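Local coordinates for pentafunctional AROM polypeptide (Schizosaccharomyces pombe, PDB 5SWV), which probably catalyses, through the two domains present here, dehydration of 3-dehydroquinate and NADPH-dependent reduction of 3-dehydroshikimate, two steps of the shikimate pathway, at residues T235-Q238 against L239-R243; M203-F206 against G207-S210; I212-K215 against F216-V220; S227-A230 against P231-T235; S266-L269 against H270-Y274. One frame throughout, in Å; residues are numbered along the deposited sequence.

Interaction 1. Residues T235-Q238 against L239-R243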
loop_
_atom_site.group_PDB
_atom_site.type_symbol
_atom_site.label_atom_id
_atom_site.label_comp_id
_atom_site.label_asym_id
_atom_site.label_seq_id
_atom_site.Cartn_x
_atom_site.Cartn_y
_atom_site.Cartn_z
ATOM N N THR A 235 1.101 9.374 15.931
ATOM C CA THR A 235 1.724 8.674 14.826
ATOM C C THR A 235 1.074 7.301 14.723
ATOM O O THR A 235 0.334 6.892 15.635
ATOM C CB THR A 235 3.256 8.534 14.979
ATOM O OG1 THR A 235 3.583 7.719 16.110
ATOM C CG2 THR A 235 3.916 9.883 15.124
ATOM N N VAL A 236 1.345 6.594 13.621
ATOM C CA VAL A 236 0.834 5.231 13.432
ATOM C C VAL A 236 1.351 4.298 14.518
ATOM O O VAL A 236 0.596 3.480 15.053
ATOM C CB VAL A 236 1.148 4.672 12.012
ATOM C CG1 VAL A 236 0.983 3.155 11.932
ATOM C CG2 VAL A 236 0.228 5.326 10.996
ATOM N N LYS A 237 2.633 4.420 14.830
ATOM C CA LYS A 237 3.232 3.627 15.894
ATOM C C LYS A 237 2.527 3.842 17.237
ATOM O O LYS A 237 2.164 2.890 17.932
ATOM C CB LYS A 237 4.701 3.976 16.041
ATOM C CG LYS A 237 5.423 2.999 16.932
ATOM C CD LYS A 237 6.852 3.432 17.148
ATOM C CE LYS A 237 7.643 2.323 17.813
ATOM N NZ LYS A 237 8.687 2.886 18.705
ATOM N N GLN A 238 2.350 5.108 17.580
ATOM C CA GLN A 238 1.691 5.481 18.814
ATOM C C GLN A 238 0.268 4.980 18.838
ATOM O O GLN A 238 -0.208 4.495 19.867
ATOM C CB GLN A 238 1.679 6.997 18.967
ATOM C CG GLN A 238 3.041 7.623 19.227
ATOM C CD GLN A 238 2.954 9.142 19.360
ATOM O OE1 GLN A 238 2.500 9.859 18.453
ATOM N NE2 GLN A 238 3.375 9.642 20.518
ATOM N N LEU A 239 -0.406 5.110 17.700
ATOM C CA LEU A 239 -1.807 4.730 17.593
ATOM C C LEU A 239 -2.001 3.260 17.870
ATOM O O LEU A 239 -2.925 2.897 18.576
ATOM C CB LEU A 239 -2.376 5.074 16.217
ATOM C CG LEU A 239 -3.872 4.777 15.998
ATOM C CD1 LEU A 239 -4.766 5.603 16.911
ATOM C CD2 LEU A 239 -4.261 5.022 14.544
ATOM N N ASN A 240 -1.137 2.422 17.306
ATOM C CA ASN A 240 -1.193 0.980 17.567
ATOM C C ASN A 240 -0.807 0.663 19.016
ATOM O O ASN A 240 -1.502 -0.072 19.711
ATOM C CB ASN A 240 -0.274 0.225 16.615
ATOM C CG ASN A 240 -0.764 0.243 15.176
ATOM O OD1 ASN A 240 -1.968 0.200 14.913
ATOM N ND2 ASN A 240 0.176 0.279 14.232
ATOM N N GLU A 241 0.296 1.238 19.469
ATOM C CA GLU A 241 0.694 1.082 20.848
ATOM C C GLU A 241 -0.438 1.375 21.832
ATOM O O GLU A 241 -0.643 0.634 22.787
ATOM C CB GLU A 241 1.876 1.976 21.144
ATOM C CG GLU A 241 3.168 1.407 20.621
ATOM C CD GLU A 241 4.345 2.350 20.817
ATOM O OE1 GLU A 241 4.125 3.582 20.983
ATOM O OE2 GLU A 241 5.502 1.851 20.789
ATOM N N ALA A 242 -1.171 2.448 21.583
ATOM C CA ALA A 242 -2.292 2.822 22.431
ATOM C C ALA A 242 -3.420 1.794 22.341
ATOM O O ALA A 242 -3.929 1.322 23.365
ATOM C CB ALA A 242 -2.805 4.197 22.044
ATOM N N ARG A 243 -3.786 1.433 21.112
ATOM C CA ARG A 243 -4.825 0.431 20.879
ATOM C C ARG A 243 -4.519 -0.928 21.499
ATOM O O ARG A 243 -5.429 -1.647 21.898
ATOM C CB ARG A 243 -5.097 0.287 19.386
ATOM C CG ARG A 243 -5.908 1.451 18.850
ATOM C CD ARG A 243 -6.038 1.453 17.340
ATOM N NE ARG A 243 -6.912 2.550 16.912
ATOM C CZ ARG A 243 -7.125 2.926 15.651
ATOM N NH1 ARG A 243 -6.538 2.297 14.629
ATOM N NH2 ARG A 243 -7.941 3.952 15.408
#
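The carboxamide of N240 lies alongside the V236 side chain, the two extending in a common direction, with N240 ND2 3.8 Å from V236 CG1. A turn later on the same helix the R243 guanidinium has L239 CD2 over one face, 3.5 Å above the plane and displaced toward the rim. Both pairs lie on helix 236-245, which follows the eighth strand of the type I dehydroquinase TIM barrel. Its start is closed by a capping box between T235 at the N-cap and Q238: Q238 N donates to T235 OG1 at 3.2 Å, and T235 N donates to Q238 OE1 at 2.9 Å, in the plane of the Q238 amide and on a lone pair. Q238 can return to the N-cap because its CG stands beside its own backbone N (chi1 -69°). Regular i to i+4 bonds then take over, L239 to A242 donating in turn to the carbonyls of T235 to Q238. The polar end of N240 finds its partner beyond the helix, ND2 bonding to L277 O, while R243 NE bonds to I212 O. V236 and L239 both rest on V220 of strand 218-220, and L239 and A242 also meet I212. On the outward side the K237 and E241 chains pass at a slant. The carboxylate comes alongside the end of the lysine chain, so that E241 OE2 approaches the aliphatic part as well as the charge: it lies 3.7 Å from K237 CE and 3.9 Å from K237 NZ, a long salt bridge.

Interaction 2. Residues M203-F206 against G207-S210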
loop_
_atom_site.group_PDB
_atom_site.type_symbol
_atom_site.label_atom_id
_atom_site.label_comp_id
_atom_site.label_asym_id
_atom_site.label_seq_id
_atom_site.Cartn_x
_atom_site.Cartn_y
_atom_site.Cartn_z
ATOM N N MET A 203 -10.114 16.583 19.067
ATOM C CA MET A 203 -8.737 17.035 19.104
ATOM C C MET A 203 -8.413 17.566 20.503
ATOM O O MET A 203 -9.294 17.639 21.369
ATOM C CB MET A 203 -8.460 18.043 17.991
ATOM C CG MET A 203 -9.175 19.387 18.073
ATOM S SD MET A 203 -8.903 20.482 16.646
ATOM C CE MET A 203 -8.929 19.372 15.250
ATOM N N GLY A 204 -7.148 17.907 20.719
ATOM C CA GLY A 204 -6.651 18.280 22.036
ATOM C C GLY A 204 -5.961 17.089 22.656
ATOM O O GLY A 204 -6.303 15.951 22.358
ATOM N N ARG A 205 -4.989 17.350 23.525
ATOM C CA ARG A 205 -4.318 16.288 24.281
ATOM C C ARG A 205 -5.284 15.486 25.132
ATOM O O ARG A 205 -5.079 14.290 25.311
ATOM C CB ARG A 205 -3.222 16.852 25.175
ATOM C CG ARG A 205 -2.074 17.451 24.387
ATOM C CD ARG A 205 -0.879 17.830 25.264
ATOM N NE ARG A 205 0.364 17.718 24.498
ATOM C CZ ARG A 205 0.911 16.563 24.090
ATOM N NH1 ARG A 205 2.032 16.586 23.376
ATOM N NH2 ARG A 205 0.355 15.370 24.374
ATOM N N PHE A 206 -6.321 16.141 25.656
ATOM C CA PHE A 206 -7.391 15.441 26.383
ATOM C C PHE A 206 -8.225 14.539 25.465
ATOM O O PHE A 206 -8.794 13.551 25.916
ATOM C CB PHE A 206 -8.359 16.416 27.068
ATOM C CG PHE A 206 -7.828 17.101 28.312
ATOM C CD1 PHE A 206 -7.407 16.361 29.422
ATOM C CD2 PHE A 206 -7.856 18.502 28.417
ATOM C CE1 PHE A 206 -6.972 17.006 30.582
ATOM C CE2 PHE A 206 -7.424 19.148 29.575
ATOM C CZ PHE A 206 -6.978 18.397 30.656
ATOM N N GLY A 207 -8.319 14.889 24.184
ATOM C CA GLY A 207 -9.117 14.132 23.207
ATOM C C GLY A 207 -8.541 12.818 22.723
ATOM O O GLY A 207 -9.234 12.041 22.068
ATOM N N GLN A 208 -7.289 12.544 23.069
ATOM C CA GLN A 208 -6.532 11.440 22.460
ATOM C C GLN A 208 -7.215 10.066 22.538
ATOM O O GLN A 208 -7.129 9.285 21.589
ATOM C CB GLN A 208 -5.097 11.382 23.015
ATOM C CG GLN A 208 -4.251 12.589 22.600
ATOM C CD GLN A 208 -2.812 12.554 23.061
ATOM O OE1 GLN A 208 -2.116 13.553 22.987
ATOM N NE2 GLN A 208 -2.362 11.417 23.538
ATOM N N LEU A 209 -7.904 9.774 23.638
ATOM C CA LEU A 209 -8.721 8.554 23.695
ATOM C C LEU A 209 -9.672 8.422 22.475
ATOM O O LEU A 209 -9.784 7.332 21.888
ATOM C CB LEU A 209 -9.546 8.496 24.988
ATOM C CG LEU A 209 -10.457 7.272 25.157
ATOM C CD1 LEU A 209 -9.700 5.954 25.119
ATOM C CD2 LEU A 209 -11.241 7.372 26.447
ATOM N N SER A 210 -10.357 9.508 22.108
ATOM C CA SER A 210 -11.357 9.434 21.053
ATOM C C SER A 210 -10.728 9.129 19.693
ATOM O O SER A 210 -11.340 8.456 18.884
ATOM C CB SER A 210 -12.183 10.718 20.976
ATOM O OG SER A 210 -11.412 11.819 20.493
#
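Between G204 and G207 the chain leaving strand 198-203 folds into a tight turn, in which G207 N donates to G204 O at 2.9 Å. The bond is bent, with 131° at the hydrogen, and the donor stands well above the carbonyl plane of G204 instead of on a lone pair. G204 has a positive phi (99°), a region readily open to glycine, while R205 and F206 already have helix-like backbone angles. The CA of G207 passes 4.0 Å from M203 O, on a side where a beta carbon would run into that oxygen. Its carbonyl serves the next turn: G207 O accepts from S210 N at 2.8 Å and from S210 OG at 2.7 Å, the hydroxyl arriving in the carbonyl plane on a lone pair. S210 OG also bonds to N202 N, and thus ties the helix back to the strand. On the outer side R205 and Q208 run alongside each other, their guanidinium and amide planes turned 53° apart. Q208 OE1 lies 3.4 Å from R205 NH2 but at an angle too poor for a hydrogen bond, so the pairing is polar packing. Q208 CG, set beside its own backbone N, lies 3.3 Å from R205 O. F206 O is taken by N180 ND2 of helix 177-193. The arrangement is a beta-alpha loop of a TIM barrel, joining strand 198-203 to helix 208-213 at the strand's C-terminal end, the side on which such barrels carry their active sites.

Interaction 3. Residues I212-K215 against F216-V220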
loop_
_atom_site.group_PDB
_atom_site.type_symbol
_atom_site.label_atom_id
_atom_site.label_comp_id
_atom_site.label_asym_id
_atom_site.label_seq_id
_atom_site.Cartn_x
_atom_site.Cartn_y
_atom_site.Cartn_z
ATOM N N ILE A 212 -8.031 7.262 19.267
ATOM C CA ILE A 212 -7.699 5.856 19.413
ATOM C C ILE A 212 -8.911 4.966 19.136
ATOM O O ILE A 212 -8.776 3.955 18.451
ATOM C CB ILE A 212 -7.088 5.621 20.809
ATOM C CG1 ILE A 212 -5.673 6.214 20.855
ATOM C CG2 ILE A 212 -7.070 4.146 21.189
ATOM C CD1 ILE A 212 -5.212 6.586 22.250
ATOM N N LEU A 213 -10.080 5.365 19.639
ATOM C CA LEU A 213 -11.347 4.632 19.425
ATOM C C LEU A 213 -12.028 4.846 18.063
ATOM O O LEU A 213 -12.879 4.034 17.662
ATOM C CB LEU A 213 -12.362 4.990 20.522
ATOM C CG LEU A 213 -11.958 4.671 21.965
ATOM C CD1 LEU A 213 -13.055 5.100 22.936
ATOM C CD2 LEU A 213 -11.623 3.199 22.130
ATOM N N ASN A 214 -11.696 5.932 17.370
ATOM C CA ASN A 214 -12.220 6.163 16.029
ATOM C C ASN A 214 -11.579 5.221 15.001
ATOM O O ASN A 214 -10.429 5.392 14.620
ATOM C CB ASN A 214 -11.999 7.610 15.630
ATOM C CG ASN A 214 -12.510 7.901 14.235
ATOM O OD1 ASN A 214 -13.699 7.987 14.019
ATOM N ND2 ASN A 214 -11.605 8.029 13.280
ATOM N N LYS A 215 -12.325 4.221 14.554
ATOM C CA LYS A 215 -11.743 3.155 13.717
ATOM C C LYS A 215 -11.639 3.556 12.269
ATOM O O LYS A 215 -10.660 3.246 11.623
ATOM C CB LYS A 215 -12.524 1.854 13.880
ATOM C CG LYS A 215 -12.358 1.316 15.298
ATOM C CD LYS A 215 -13.075 0.002 15.565
ATOM C CE LYS A 215 -14.570 0.133 15.309
ATOM N NZ LYS A 215 -15.348 -0.751 16.212
ATOM N N PHE A 216 -12.635 4.288 11.790
ATOM C CA PHE A 216 -12.733 4.663 10.391
ATOM C C PHE A 216 -12.005 5.965 10.053
ATOM O O PHE A 216 -12.413 7.041 10.486
ATOM C CB PHE A 216 -14.203 4.788 10.007
ATOM C CG PHE A 216 -14.414 5.110 8.571
ATOM C CD1 PHE A 216 -14.233 4.131 7.604
ATOM C CD2 PHE A 216 -14.772 6.396 8.178
ATOM C CE1 PHE A 216 -14.418 4.422 6.254
ATOM C CE2 PHE A 216 -14.956 6.698 6.833
ATOM C CZ PHE A 216 -14.776 5.709 5.867
ATOM N N MET A 217 -10.938 5.842 9.254
ATOM C CA MET A 217 -10.168 6.981 8.684
ATOM C C MET A 217 -9.697 7.996 9.721
ATOM O O MET A 217 -10.041 9.177 9.650
ATOM C CB MET A 217 -10.957 7.685 7.568
ATOM C CG MET A 217 -11.232 6.812 6.357
ATOM S SD MET A 217 -12.152 7.700 5.065
ATOM C CE MET A 217 -10.846 8.734 4.398
ATOM N N THR A 218 -8.902 7.521 10.677
ATOM C CA THR A 218 -8.283 8.390 11.678
ATOM C C THR A 218 -7.093 9.098 11.052
ATOM O O THR A 218 -6.312 8.467 10.341
ATOM C CB THR A 218 -7.790 7.595 12.907
ATOM O OG1 THR A 218 -8.898 6.938 13.524
ATOM C CG2 THR A 218 -7.150 8.507 13.926
ATOM N N PRO A 219 -6.951 10.412 11.293
ATOM C CA PRO A 219 -5.714 11.044 10.842
ATOM C C PRO A 219 -4.552 10.743 11.775
ATOM O O PRO A 219 -4.720 10.678 12.997
ATOM C CB PRO A 219 -6.040 12.534 10.834
ATOM C CG PRO A 219 -7.176 12.674 11.763
ATOM C CD PRO A 219 -7.962 11.404 11.679
ATOM N N VAL A 220 -3.392 10.551 11.161
ATOM C CA VAL A 220 -2.145 10.320 11.846
ATOM C C VAL A 220 -1.059 11.192 11.228
ATOM O O VAL A 220 -1.227 11.738 10.131
ATOM C CB VAL A 220 -1.708 8.841 11.770
ATOM C CG1 VAL A 220 -2.765 7.944 12.389
ATOM C CG2 VAL A 220 -1.397 8.404 10.337
#
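F216 meets N214 through its carbonyl: N214 ND2 donates to F216 O at 3.1 Å, rising well above the carbonyl plane, with the oxygen also tilted 30° out of the asparagine's own amide plane. The ring of F216 takes no part in that bond; M217 CG lies over its centre, 3.7 Å above the plane. M217 follows with a positive phi, a left-handed kink that turns the chain into strand 218-220, and its N bonds to S12 OG. Here the chain makes the alpha-beta connection of the TIM barrel, from the end of helix 208-213 to the eighth strand, which pairs with strand 13-17 and packs side chains on strand 198-203, the place where a TIM barrel closes. T218 opens that strand and turns its hydroxyl back to the same amide: N214 ND2 donates to T218 OG1 at 2.9 Å, straighter at the hydrogen (152°) than the bond to F216 O. The N214 and T218 side chains overlap head to tail. N214 reaches this far because its CG stands opposite its own backbone N (chi1 179°), carrying the carboxamide toward F216 O and T218 OG1 just after the helix ends. ND2 thus gives to two acceptors two residues apart, while N214 OD1 accepts from R187 NH1 and from L200 N of strand 198-203, which should fix the rotation of the amide. Beyond T218, P219 packs on F14 and T16, and V220 O bonds to T16 OG1.

Interaction 4. Residues S227-A230 against P231-T235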
loop_
_atom_site.group_PDB
_atom_site.type_symbol
_atom_site.label_atom_id
_atom_site.label_comp_id
_atom_site.label_asym_id
_atom_site.label_seq_id
_atom_site.Cartn_x
_atom_site.Cartn_y
_atom_site.Cartn_z
ATOM N N SER A 227 5.180 19.169 11.516
ATOM C CA SER A 227 4.325 19.462 12.677
ATOM C C SER A 227 3.090 18.582 12.681
ATOM O O SER A 227 2.771 17.965 11.661
ATOM C CB SER A 227 3.895 20.944 12.683
ATOM O OG SER A 227 3.345 21.352 11.439
ATOM N N LYS A 228 2.408 18.527 13.826
ATOM C CA LYS A 228 1.098 17.895 13.904
ATOM C C LYS A 228 0.101 18.790 13.221
ATOM O O LYS A 228 0.211 20.018 13.284
ATOM C CB LYS A 228 0.643 17.703 15.342
ATOM C CG LYS A 228 1.502 16.742 16.135
ATOM C CD LYS A 228 1.084 16.695 17.592
ATOM C CE LYS A 228 2.154 16.006 18.414
ATOM N NZ LYS A 228 1.683 15.843 19.811
ATOM N N ALA A 229 -0.874 18.171 12.573
ATOM C CA ALA A 229 -1.968 18.908 11.957
ATOM C C ALA A 229 -2.897 19.511 13.003
ATOM O O ALA A 229 -3.468 20.566 12.783
ATOM C CB ALA A 229 -2.753 18.005 11.016
ATOM N N ALA A 230 -3.071 18.826 14.122
ATOM C CA ALA A 230 -3.898 19.340 15.203
ATOM C C ALA A 230 -3.464 18.772 16.565
ATOM O O ALA A 230 -2.843 17.714 16.618
ATOM C CB ALA A 230 -5.358 19.024 14.920
ATOM N N PRO A 231 -3.792 19.483 17.666
ATOM C CA PRO A 231 -3.387 19.026 18.993
ATOM C C PRO A 231 -3.915 17.636 19.301
ATOM O O PRO A 231 -5.103 17.341 19.063
ATOM C CB PRO A 231 -4.029 20.048 19.941
ATOM C CG PRO A 231 -4.296 21.248 19.122
ATOM C CD PRO A 231 -4.599 20.720 17.749
ATOM N N GLY A 232 -3.031 16.793 19.817
ATOM C CA GLY A 232 -3.408 15.463 20.240
ATOM C C GLY A 232 -3.154 14.412 19.197
ATOM O O GLY A 232 -3.387 13.243 19.440
ATOM N N GLN A 233 -2.654 14.804 18.037
ATOM C CA GLN A 233 -2.484 13.860 16.950
ATOM C C GLN A 233 -1.378 12.874 17.256
ATOM O O GLN A 233 -0.344 13.249 17.804
ATOM C CB GLN A 233 -2.145 14.596 15.677
ATOM C CG GLN A 233 -2.142 13.718 14.441
ATOM C CD GLN A 233 -1.936 14.534 13.183
ATOM O OE1 GLN A 233 -1.348 15.628 13.220
ATOM N NE2 GLN A 233 -2.422 14.011 12.054
ATOM N N LEU A 234 -1.612 11.626 16.863
ATOM C CA LEU A 234 -0.701 10.513 17.095
ATOM C C LEU A 234 -0.050 10.023 15.803
ATOM O O LEU A 234 -0.590 10.216 14.730
ATOM C CB LEU A 234 -1.489 9.358 17.700
ATOM C CG LEU A 234 -2.131 9.617 19.059
ATOM C CD1 LEU A 234 -3.024 8.446 19.473
ATOM C CD2 LEU A 234 -1.058 9.887 20.116
ATOM N N THR A 235 1.101 9.374 15.931
ATOM C CA THR A 235 1.724 8.674 14.826
ATOM C C THR A 235 1.074 7.301 14.723
ATOM O O THR A 235 0.334 6.892 15.635
ATOM C CB THR A 235 3.256 8.534 14.979
ATOM O OG1 THR A 235 3.583 7.719 16.110
ATOM C CG2 THR A 235 3.916 9.883 15.124
HETATM O O HOH W 1 -0.522 13.669 20.794
#
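A type II beta turn from A230 to Q233, with P231 and G232 at its corner, is closed by Q233 N donating to A230 O at 3.2 Å. The positive phi of G232 (96°) suits the third position of this turn, and P231 the second; the proline's CD packs against A230 CB at 3.4 Å. From the end of the turn the Q233 side chain reaches back across it. With CG set opposite the backbone N (chi1 -172°) and the chain extended, the amide comes up to the preceding segment, where Q233 OE1 accepts from A229 N at 2.7 Å, in the carbonyl plane. The same oxygen lies 3.6 Å from K228 CB. The K228 chain runs on past the Q233 backbone, its CD 3.7 Å from Q233 O, and a water accepts weakly from K228 NZ while donating to Q233 O at 3.0 Å. Q233 NE2 goes to T16 OG1 of strand 13-17, and P231 O is held by R211 NH2 of helix 208-213. With both ends of its buried amide engaged, Q233 probably fixes a loop that has no regular secondary structure, whereas the polar end of the exposed lysine is tied to the turn weakly, through a water.

Interaction 5. Residues S266-L269 against H270-Y274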
loop_
_atom_site.group_PDB
_atom_site.type_symbol
_atom_site.label_atom_id
_atom_site.label_comp_id
_atom_site.label_asym_id
_atom_site.label_seq_id
_atom_site.Cartn_x
_atom_site.Cartn_y
_atom_site.Cartn_z
ATOM N N SER A 266 12.757 -14.936 7.956
ATOM C CA SER A 266 11.408 -14.401 8.062
ATOM C C SER A 266 11.029 -13.958 9.476
ATOM O O SER A 266 10.372 -12.950 9.626
ATOM C CB SER A 266 10.380 -15.392 7.521
ATOM O OG SER A 266 10.389 -15.336 6.115
ATOM N N PRO A 267 11.445 -14.695 10.516
ATOM C CA PRO A 267 11.157 -14.184 11.864
ATOM C C PRO A 267 11.752 -12.805 12.170
ATOM O O PRO A 267 11.061 -11.991 12.770
ATOM C CB PRO A 267 11.725 -15.268 12.782
ATOM C CG PRO A 267 11.627 -16.510 11.959
ATOM C CD PRO A 267 11.981 -16.064 10.569
ATOM N N ILE A 268 12.971 -12.526 11.703
ATOM C CA ILE A 268 13.588 -11.208 11.919
ATOM C C ILE A 268 12.799 -10.162 11.147
ATOM O O ILE A 268 12.561 -9.058 11.651
ATOM C CB ILE A 268 15.083 -11.128 11.505
ATOM C CG1 ILE A 268 15.879 -12.334 12.052
ATOM C CG2 ILE A 268 15.719 -9.837 12.026
ATOM C CD1 ILE A 268 17.382 -12.270 11.843
ATOM N N LEU A 269 12.384 -10.522 9.934
ATOM C CA LEU A 269 11.661 -9.593 9.055
ATOM C C LEU A 269 10.361 -9.136 9.692
ATOM O O LEU A 269 10.127 -7.932 9.840
ATOM C CB LEU A 269 11.463 -10.197 7.653
ATOM C CG LEU A 269 10.246 -9.978 6.738
ATOM C CD1 LEU A 269 9.721 -8.568 6.551
ATOM C CD2 LEU A 269 10.601 -10.553 5.365
ATOM N N HIS A 270 9.544 -10.088 10.115
ATOM C CA HIS A 270 8.259 -9.748 10.726
ATOM C C HIS A 270 8.385 -9.164 12.145
ATOM O O HIS A 270 7.637 -8.256 12.490
ATOM C CB HIS A 270 7.327 -10.948 10.679
ATOM C CG HIS A 270 6.929 -11.332 9.291
ATOM N ND1 HIS A 270 5.761 -10.895 8.709
ATOM C CD2 HIS A 270 7.542 -12.103 8.364
ATOM C CE1 HIS A 270 5.670 -11.380 7.483
ATOM N NE2 HIS A 270 6.738 -12.116 7.250
ATOM N N SER A 271 9.333 -9.670 12.941
ATOM C CA SER A 271 9.660 -9.101 14.276
ATOM C C SER A 271 9.951 -7.626 14.169
ATOM O O SER A 271 9.406 -6.829 14.935
ATOM C CB SER A 271 10.907 -9.752 14.895
ATOM O OG SER A 271 10.652 -11.075 15.322
ATOM N N THR A 272 10.816 -7.285 13.211
ATOM C CA THR A 272 11.165 -5.899 12.928
ATOM C C THR A 272 9.935 -5.106 12.535
ATOM O O THR A 272 9.747 -4.015 13.030
ATOM C CB THR A 272 12.240 -5.791 11.837
ATOM O OG1 THR A 272 13.379 -6.552 12.236
ATOM C CG2 THR A 272 12.667 -4.365 11.625
ATOM N N ALA A 273 9.084 -5.644 11.678
ATOM C CA ALA A 273 7.883 -4.910 11.269
ATOM C C ALA A 273 6.963 -4.550 12.455
ATOM O O ALA A 273 6.453 -3.426 12.517
ATOM C CB ALA A 273 7.112 -5.691 10.219
ATOM N N TYR A 274 6.778 -5.483 13.395
ATOM C CA TYR A 274 5.941 -5.235 14.581
ATOM C C TYR A 274 6.489 -4.077 15.407
ATOM O O TYR A 274 5.748 -3.201 15.865
ATOM C CB TYR A 274 5.846 -6.466 15.491
ATOM C CG TYR A 274 5.432 -7.760 14.818
ATOM C CD1 TYR A 274 4.417 -7.785 13.866
ATOM C CD2 TYR A 274 6.051 -8.963 15.146
ATOM C CE1 TYR A 274 4.054 -8.957 13.240
ATOM C CE2 TYR A 274 5.686 -10.139 14.532
ATOM C CZ TYR A 274 4.687 -10.130 13.575
ATOM O OH TYR A 274 4.300 -11.303 12.967
HETATM O O HOH W 2 7.854 -13.586 5.249
#
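P267 O is gripped twice by S271, whose OG donates to it at 2.7 Å and whose backbone N donates at 2.9 Å, the two arriving from opposite faces of the carbonyl plane. One residue on, the pattern recurs: T272 OG1 gives to I268 O at 2.7 Å and T272 N gives to the same oxygen from the other face. Both hydroxyls stand beside their own backbone N (chi1 -72° in S271 and -56° in T272), which directs them back to the preceding turn, so each hydroxyl spends its proton on a carbonyl of its own helix. T272 crosses I268 with its OG1 4.0 Å from I268 CG2. The first turn is completed by an almost straight bond from H270 N to S266 O. That carbonyl also lies at the edge of the H270 ring, in its plane, 3.2 Å from H270 CD2. Further round the edge, again in plane, a water lies 2.7 Å from H270 NE2 and also joins S266 OG. L269 runs beside H270, its CG 3.8 Å from H270 CD2, and packs on L509, V525 and V529 of helices 500-516 and 522-530. Y283 stacks on the H270 ring. These turns form helix 266-277 of a beta-alpha-beta crossover linking the adjacent parallel strands 253-257 and 282-285, in the substrate-binding domain of the shikimate dehydrogenase part.

Interactions 1 to 4 belong to the dehydroquinase barrel, whereas interaction 5 lies in the dehydrogenase part, its centre about 18 Å from that of interaction 1. Interactions 2 and 3 sit at the two ends of helix 208-213: the first is a turn held mainly by backbone and serine bonds, the second centres on one asparagine amide. Interaction 3 is buried, the other four partly buried. Interaction 4 leads directly into interaction 1 through T235, and meets interaction 2 where G204 N approaches P231 O at 2.7 Å. Interaction 3 packs against interaction 1, with V220 CG2 3.5 Å from V236 CG2. Both helical contacts carry regular backbone bonding, but interaction 1 adds a cap and a long surface salt bridge, interaction 5 hydroxyl-to-carbonyl bonds.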